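Local atomic coordinates of methylglyoxal reductase (NADPH-dependent) (Candida albicans SC5314, PDB entry 6KWS), a protein that probably reduces methylglyoxal with NADPH as hydride donor, as a member of the dihydroflavonol-4-reductase subfamily of NAD(P)-dependent epimerases and dehydratases. Residues F78-S83 with V121-S126; K186-T191 with D255-R260; S190-S195 with I261-G266. The protein carries 1 engineered substitution. One frame throughout, in Å; residues are numbered along the deposited sequence.

Interaction 1: F78-S83 with V121-S126; sequences FLHLAS and VVITSS
The imidazole of H80 meets I123 at its edge: CG1 of the isoleucine lies near the ring plane, 4.1 Å from CD2. The F78 ring has CB of H80 in plane at its own edge. These residues belong to strands 75-80 and 120-124, parallel neighbours in the Rossmann-fold sheet, joined through helix 92-114 as a beta-alpha-beta unit. The axes of segments 78-80 and 121-124 are 9° apart. H80 projects on the face of F78, V121 and I123; with CG anti to the backbone N (chi1 -177°), the ring's CD2 edge comes beside I123 CG1. V107 of helix 92-114 touches H80, and ND1 bonds to S7 OG. On the opposite face L79 and V122 lie side by side, L79 CD2 being 3.5 Å from V122 CB, with helix 240-252 packed on both. The backbone register rests on three bonds: V122 N to F78 O (3.0 Å), H80 N to V122 O (2.6 Å) and T124 N to H80 O (3.2 Å). Just past the strand comes L81, an NADPH-binding residue, whose CD2 approaches T124. There OG1 of T124 hydrogen-bonds to NE2 of H247 and also lies 3.4 Å from H80 O.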
# COMPACT_ATOMS: atom_id res chain seq x y z
N PHE A 78 -15.73 -5.54 -0.63
CA PHE A 78 -14.54 -6.36 -0.81
C PHE A 78 -13.33 -5.43 -0.91
O PHE A 78 -13.14 -4.75 -1.92
CB PHE A 78 -14.67 -7.24 -2.04
CG PHE A 78 -13.55 -8.27 -2.18
CD1 PHE A 78 -12.29 -7.89 -2.61
CD2 PHE A 78 -13.79 -9.61 -1.93
CE1 PHE A 78 -11.28 -8.83 -2.76
CE2 PHE A 78 -12.79 -10.55 -2.09
CZ PHE A 78 -11.53 -10.16 -2.50
N LEU A 79 -12.50 -5.42 0.14
CA LEU A 79 -11.23 -4.69 0.15
C LEU A 79 -10.12 -5.63 -0.30
O LEU A 79 -9.76 -6.57 0.43
CB LEU A 79 -10.93 -4.15 1.54
CG LEU A 79 -11.98 -3.24 2.16
CD1 LEU A 79 -11.50 -2.77 3.50
CD2 LEU A 79 -12.21 -2.08 1.25
N HIS A 80 -9.55 -5.38 -1.46
CA HIS A 80 -8.54 -6.26 -2.04
C HIS A 80 -7.17 -5.66 -1.72
O HIS A 80 -6.76 -4.65 -2.31
CB HIS A 80 -8.78 -6.41 -3.53
CG HIS A 80 -7.83 -7.34 -4.22
ND1 HIS A 80 -7.37 -8.50 -3.64
CD2 HIS A 80 -7.26 -7.28 -5.45
CE1 HIS A 80 -6.55 -9.11 -4.47
NE2 HIS A 80 -6.47 -8.40 -5.58
N LEU A 81 -6.46 -6.25 -0.77
CA LEU A 81 -5.14 -5.75 -0.42
C LEU A 81 -4.03 -6.75 -0.68
O LEU A 81 -2.86 -6.35 -0.61
CB LEU A 81 -5.10 -5.32 1.05
CG LEU A 81 -6.28 -4.50 1.57
CD1 LEU A 81 -5.91 -3.84 2.86
CD2 LEU A 81 -6.69 -3.44 0.60
N ALA A 82 -4.35 -8.00 -1.01
CA ALA A 82 -3.35 -9.06 -1.11
C ALA A 82 -2.37 -8.84 -2.27
O ALA A 82 -2.73 -8.31 -3.33
CB ALA A 82 -4.05 -10.42 -1.25
N SER A 83 -1.13 -9.28 -2.05
CA SER A 83 -0.06 -9.20 -3.06
C SER A 83 0.17 -10.54 -3.79
O SER A 83 0.95 -11.40 -3.36
CB SER A 83 1.25 -8.74 -2.40
OG SER A 83 2.24 -8.45 -3.37
N VAL A 121 -15.98 -2.23 -4.11
CA VAL A 121 -14.71 -2.94 -4.20
C VAL A 121 -13.60 -1.91 -4.13
O VAL A 121 -13.61 -0.92 -4.88
CB VAL A 121 -14.62 -3.75 -5.50
CG1 VAL A 121 -13.24 -4.35 -5.65
CG2 VAL A 121 -15.68 -4.84 -5.50
N VAL A 122 -12.64 -2.11 -3.23
CA VAL A 122 -11.47 -1.24 -3.13
C VAL A 122 -10.20 -2.07 -3.36
O VAL A 122 -10.00 -3.11 -2.72
CB VAL A 122 -11.42 -0.52 -1.78
CG1 VAL A 122 -10.27 0.50 -1.78
CG2 VAL A 122 -12.76 0.14 -1.49
N ILE A 123 -9.35 -1.60 -4.27
CA ILE A 123 -8.10 -2.28 -4.62
C ILE A 123 -6.93 -1.37 -4.29
O ILE A 123 -6.95 -0.17 -4.59
CB ILE A 123 -8.05 -2.68 -6.10
CG1 ILE A 123 -9.12 -3.72 -6.41
CG2 ILE A 123 -6.69 -3.23 -6.44
CD1 ILE A 123 -9.12 -4.16 -7.84
N THR A 124 -5.90 -1.94 -3.69
CA THR A 124 -4.67 -1.19 -3.46
C THR A 124 -3.87 -1.17 -4.74
O THR A 124 -3.45 -2.22 -5.23
CB THR A 124 -3.83 -1.79 -2.35
OG1 THR A 124 -4.69 -2.19 -1.28
CG2 THR A 124 -2.83 -0.76 -1.85
N SER A 125 -3.64 0.02 -5.28
CA SER A 125 -2.73 0.14 -6.40
C SER A 125 -1.46 0.82 -5.89
O SER A 125 -0.96 0.47 -4.82
CB SER A 125 -3.41 0.89 -7.55
OG SER A 125 -2.62 0.81 -8.72
N SER A 126 -0.94 1.80 -6.63
CA SER A 126 0.33 2.40 -6.28
C SER A 126 0.50 3.69 -7.06
O SER A 126 0.04 3.80 -8.20
CB SER A 126 1.51 1.46 -6.56
OG SER A 126 2.74 2.18 -6.60

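Interaction 2: K186-T191 with D255-R260; sequences KFSLST and DAKNQR
S190 donates its hydroxyl OG to A256 O at 2.5 Å, a length that at this resolution should not be read as a measure of strength. Next to it, T191 N bonds to Q259 O at 3.0 Å; the donor lies in the carbonyl plane, but the N-H...O angle is a bent 135°. A third bond, N258 N to L189 O at 2.9 Å, is weak because its angle falls to 123°. The side chains add two van der Waals contacts. S188 packs with CB and OG along the aliphatic part of K257, S188 CB lying 3.8 Å from K257 CB; the lysine chain bends at chi3 (101°), and its CE comes to 3.4 Å from S188 OG. T191 and R260 lie side by side and point the same way, T191 CG2 standing 4.0 Å from R260 CB.

The A256, K257, N258 and Q259 atoms of the contact are presented by a type II beta turn, which leads from helix 240-252 into strand 260-269, with R260 following it. Q259 N closes the turn on A256 O at 3.2 Å, so that one carbonyl oxygen accepts both the turn bond and the S190 hydroxyl. The T191-R260 bridge is parallel, and with it the incoming strand begins its pairing with strand 188-194 of the Rossmann sheet.

Further out, N258 packs on W176 and I179 of helix 160-181, while Q259 touches K311 and L315 of helix 310-316. S188 OG has a weak bond to E119 O, on the side of strand 120-124. The guanidinium of R260 is engaged away from the turn: NE forms a salt bridge with E172, NH1 bonds to the carbonyl oxygens of E145 and D147, and W148 makes a cation-pi contact with it.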
# COMPACT_ATOMS: atom_id res chain seq x y z
N LYS A 186 -22.29 -5.02 -10.92
CA LYS A 186 -23.13 -4.56 -9.82
C LYS A 186 -22.38 -3.72 -8.80
O LYS A 186 -23.02 -3.01 -8.02
CB LYS A 186 -23.78 -5.76 -9.12
CG LYS A 186 -24.76 -6.55 -10.00
CD LYS A 186 -25.39 -7.73 -9.24
CE LYS A 186 -24.78 -9.09 -9.64
NZ LYS A 186 -24.77 -10.10 -8.52
N PHE A 187 -21.06 -3.75 -8.80
CA PHE A 187 -20.29 -3.03 -7.79
C PHE A 187 -19.55 -1.86 -8.40
O PHE A 187 -19.18 -1.89 -9.58
CB PHE A 187 -19.29 -3.95 -7.07
CG PHE A 187 -18.38 -4.71 -8.00
CD1 PHE A 187 -17.20 -4.14 -8.47
CD2 PHE A 187 -18.70 -5.99 -8.40
CE1 PHE A 187 -16.36 -4.85 -9.32
CE2 PHE A 187 -17.87 -6.70 -9.25
CZ PHE A 187 -16.70 -6.14 -9.70
N SER A 188 -19.34 -0.83 -7.59
CA SER A 188 -18.39 0.20 -7.95
C SER A 188 -16.98 -0.29 -7.63
O SER A 188 -16.78 -1.34 -7.02
CB SER A 188 -18.70 1.50 -7.22
OG SER A 188 -18.92 1.23 -5.85
N LEU A 189 -15.99 0.48 -8.07
CA LEU A 189 -14.59 0.16 -7.79
C LEU A 189 -13.83 1.44 -7.48
O LEU A 189 -13.95 2.43 -8.21
CB LEU A 189 -13.94 -0.56 -8.96
CG LEU A 189 -12.44 -0.79 -8.81
CD1 LEU A 189 -12.19 -2.16 -8.27
CD2 LEU A 189 -11.75 -0.62 -10.14
N SER A 190 -13.07 1.42 -6.40
CA SER A 190 -12.16 2.51 -6.09
C SER A 190 -10.74 1.98 -5.98
O SER A 190 -10.49 0.78 -5.81
CB SER A 190 -12.55 3.21 -4.78
OG SER A 190 -13.80 3.83 -4.92
N THR A 191 -9.81 2.91 -6.05
CA THR A 191 -8.40 2.57 -6.13
C THR A 191 -7.65 3.47 -5.16
O THR A 191 -7.92 4.67 -5.09
CB THR A 191 -7.95 2.73 -7.59
OG1 THR A 191 -8.00 1.46 -8.25
CG2 THR A 191 -6.62 3.24 -7.68
N ASP A 255 -18.90 9.57 -2.79
CA ASP A 255 -18.21 10.19 -3.92
C ASP A 255 -16.90 9.50 -4.28
O ASP A 255 -16.24 9.93 -5.23
CB ASP A 255 -17.95 11.67 -3.65
CG ASP A 255 -19.18 12.40 -3.16
OD1 ASP A 255 -20.30 12.05 -3.60
OD2 ASP A 255 -19.02 13.33 -2.33
N ALA A 256 -16.50 8.46 -3.57
CA ALA A 256 -15.26 7.79 -3.91
C ALA A 256 -15.46 6.71 -4.98
O ALA A 256 -14.46 6.15 -5.44
CB ALA A 256 -14.63 7.18 -2.66
N LYS A 257 -16.70 6.44 -5.40
CA LYS A 257 -16.95 5.42 -6.42
C LYS A 257 -16.31 5.78 -7.75
O LYS A 257 -16.43 6.91 -8.23
CB LYS A 257 -18.45 5.22 -6.62
CG LYS A 257 -19.24 5.15 -5.34
CD LYS A 257 -20.75 5.13 -5.57
CE LYS A 257 -21.29 3.70 -5.45
NZ LYS A 257 -22.77 3.64 -5.61
N ASN A 258 -15.64 4.79 -8.35
CA ASN A 258 -14.95 4.95 -9.63
C ASN A 258 -13.90 6.06 -9.58
O ASN A 258 -13.64 6.73 -10.58
CB ASN A 258 -15.95 5.18 -10.78
CG ASN A 258 -16.77 3.93 -11.07
OD1 ASN A 258 -16.26 2.94 -11.62
ND2 ASN A 258 -18.04 3.93 -10.63
N GLN A 259 -13.30 6.26 -8.40
CA GLN A 259 -12.21 7.19 -8.23
C GLN A 259 -10.89 6.44 -8.06
O GLN A 259 -10.86 5.32 -7.54
CB GLN A 259 -12.43 8.10 -7.01
CG GLN A 259 -13.64 9.02 -7.12
CD GLN A 259 -13.69 9.79 -8.43
OE1 GLN A 259 -12.70 10.36 -8.87
NE2 GLN A 259 -14.84 9.75 -9.08
N ARG A 260 -9.82 7.07 -8.55
CA ARG A 260 -8.45 6.72 -8.19
C ARG A 260 -7.97 7.72 -7.16
O ARG A 260 -7.89 8.92 -7.45
CB ARG A 260 -7.51 6.77 -9.39
CG ARG A 260 -7.83 5.86 -10.52
CD ARG A 260 -6.89 6.25 -11.63
NE ARG A 260 -5.65 5.48 -11.63
CZ ARG A 260 -4.49 5.94 -12.10
NH1 ARG A 260 -4.42 7.17 -12.60
NH2 ARG A 260 -3.41 5.16 -12.07

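Interaction 3: S190-S195 with I261-G266; sequences STINPS and ILLNSG
Inside the Rossmann sheet, strand 188-194 pairs in parallel with strand 260-269, whose other neighbour, 234-239, runs antiparallel to it. The axes of segments 190-194 and 261-263 cross at -26°, and the pairing rests on four backbone bonds. I261 N reaches T191 O at 2.7 Å, and N193 N returns to I261 O at 2.8 Å in a nearly straight bond (175°). L263 N then meets N193 O at 3.0 Å from above the carbonyl plane, 57° out of it, and S195 N closes on L263 O at 3.0 Å. P194 has no N-H to offer, and the strand is bonded through its flanking residues; its CA-H still faces L263 O, with CA 3.2 Å from that oxygen. The P194 side chain lies near those of V197 and I13, both NADPH-binding residues.

On one face I192, P194, I261 and L263 form an apolar patch. I192 CG2 meets L263 CD1 at 3.9 Å, the two side chains crossing obliquely, and I192 CD1 approaches I261 CB at 4.2 Å. P194 CB lies 4.1 Å from L263 CB. Helix 240-252 packs on I192, P194 and L263, and helix 310-316 on I261 and L263; S312 OG of the latter helix also accepts L262 N.

Backbone polar atoms are thus paired within the sheet while these four side chains turn carbon toward the helices, a combination suited to a buried position.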
# COMPACT_ATOMS: atom_id res chain seq x y z
N SER A 190 -13.07 1.42 -6.40
CA SER A 190 -12.16 2.51 -6.09
C SER A 190 -10.74 1.98 -5.98
O SER A 190 -10.49 0.78 -5.81
CB SER A 190 -12.55 3.21 -4.78
OG SER A 190 -13.80 3.83 -4.92
N THR A 191 -9.81 2.91 -6.05
CA THR A 191 -8.40 2.57 -6.13
C THR A 191 -7.65 3.47 -5.16
O THR A 191 -7.92 4.67 -5.09
CB THR A 191 -7.95 2.73 -7.59
OG1 THR A 191 -8.00 1.46 -8.25
CG2 THR A 191 -6.62 3.24 -7.68
N ILE A 192 -6.75 2.88 -4.38
CA ILE A 192 -5.88 3.60 -3.45
C ILE A 192 -4.45 3.51 -3.98
O ILE A 192 -3.87 2.42 -4.01
CB ILE A 192 -5.98 3.00 -2.04
CG1 ILE A 192 -7.44 2.93 -1.60
CG2 ILE A 192 -5.16 3.81 -1.05
CD1 ILE A 192 -8.02 4.29 -1.27
N ASN A 193 -3.86 4.64 -4.39
CA ASN A 193 -2.51 4.64 -4.96
C ASN A 193 -1.54 5.36 -4.05
O ASN A 193 -1.28 6.56 -4.22
CB ASN A 193 -2.48 5.31 -6.33
CG ASN A 193 -3.53 4.80 -7.23
OD1 ASN A 193 -3.27 3.99 -8.12
ND2 ASN A 193 -4.74 5.28 -7.03
N PRO A 194 -0.93 4.66 -3.08
CA PRO A 194 0.03 5.31 -2.20
C PRO A 194 1.42 5.39 -2.82
O PRO A 194 1.81 4.55 -3.65
CB PRO A 194 0.03 4.39 -0.98
CG PRO A 194 -0.26 3.06 -1.55
CD PRO A 194 -1.13 3.24 -2.74
N SER A 195 2.17 6.41 -2.42
CA SER A 195 3.60 6.44 -2.72
C SER A 195 4.33 5.47 -1.79
O SER A 195 3.73 4.47 -1.37
CB SER A 195 4.18 7.85 -2.59
OG SER A 195 3.34 8.67 -1.81
N ILE A 261 -7.65 7.25 -5.96
CA ILE A 261 -7.31 8.15 -4.87
C ILE A 261 -5.81 8.10 -4.66
O ILE A 261 -5.24 7.05 -4.32
CB ILE A 261 -8.10 7.81 -3.60
CG1 ILE A 261 -9.58 8.10 -3.82
CG2 ILE A 261 -7.71 8.72 -2.50
CD1 ILE A 261 -10.48 6.97 -3.46
N LEU A 262 -5.15 9.23 -4.88
CA LEU A 262 -3.71 9.33 -4.67
C LEU A 262 -3.44 9.53 -3.18
O LEU A 262 -4.02 10.42 -2.54
CB LEU A 262 -3.16 10.47 -5.51
CG LEU A 262 -1.75 10.41 -6.10
CD1 LEU A 262 -1.52 11.60 -7.07
CD2 LEU A 262 -0.75 10.43 -4.97
N LEU A 263 -2.57 8.70 -2.61
CA LEU A 263 -2.21 8.83 -1.20
C LEU A 263 -0.75 9.23 -1.12
O LEU A 263 0.15 8.41 -1.32
CB LEU A 263 -2.49 7.57 -0.41
CG LEU A 263 -3.77 8.02 0.29
CD1 LEU A 263 -4.99 7.72 -0.58
CD2 LEU A 263 -3.92 7.55 1.72
N ASN A 264 -0.54 10.52 -0.84
CA ASN A 264 0.80 11.06 -0.68
C ASN A 264 0.75 12.23 0.29
O ASN A 264 -0.04 13.16 0.12
CB ASN A 264 1.39 11.50 -2.02
CG ASN A 264 2.83 11.97 -1.88
OD1 ASN A 264 3.75 11.17 -1.85
ND2 ASN A 264 3.02 13.27 -1.77
N SER A 265 1.59 12.16 1.31
CA SER A 265 1.74 13.21 2.29
C SER A 265 2.83 14.23 1.96
O SER A 265 2.80 15.35 2.47
CB SER A 265 2.05 12.57 3.64
OG SER A 265 1.93 13.52 4.68
N GLY A 266 3.82 13.87 1.16
CA GLY A 266 4.93 14.77 0.95
C GLY A 266 6.08 14.07 0.29
O GLY A 266 5.95 12.95 -0.22

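In the fold
All three interactions lie in one Rossmann sheet, on adjacent strands 75-80, 120-124, 188-194 and 260-269. Interactions 1 and 3 are buried, each uniting two strands by parallel pairing with apolar side chains under helix 240-252. Interaction 2 sits nearer the surface, its centre about 17 Å from the centre of the chain; a turn supplies most of the second partner, with strand pairing beginning at R260, and a serine hydroxyl and bent backbone bonds do much of the work. Interactions 2 and 3 share S190 and T191 on strand 188-194. Interaction 1 reaches both from the other side of that strand: V121 O lies 2.8 Å from S190 N and S125 N 2.7 Å from I192 O, probable hydrogen bonds.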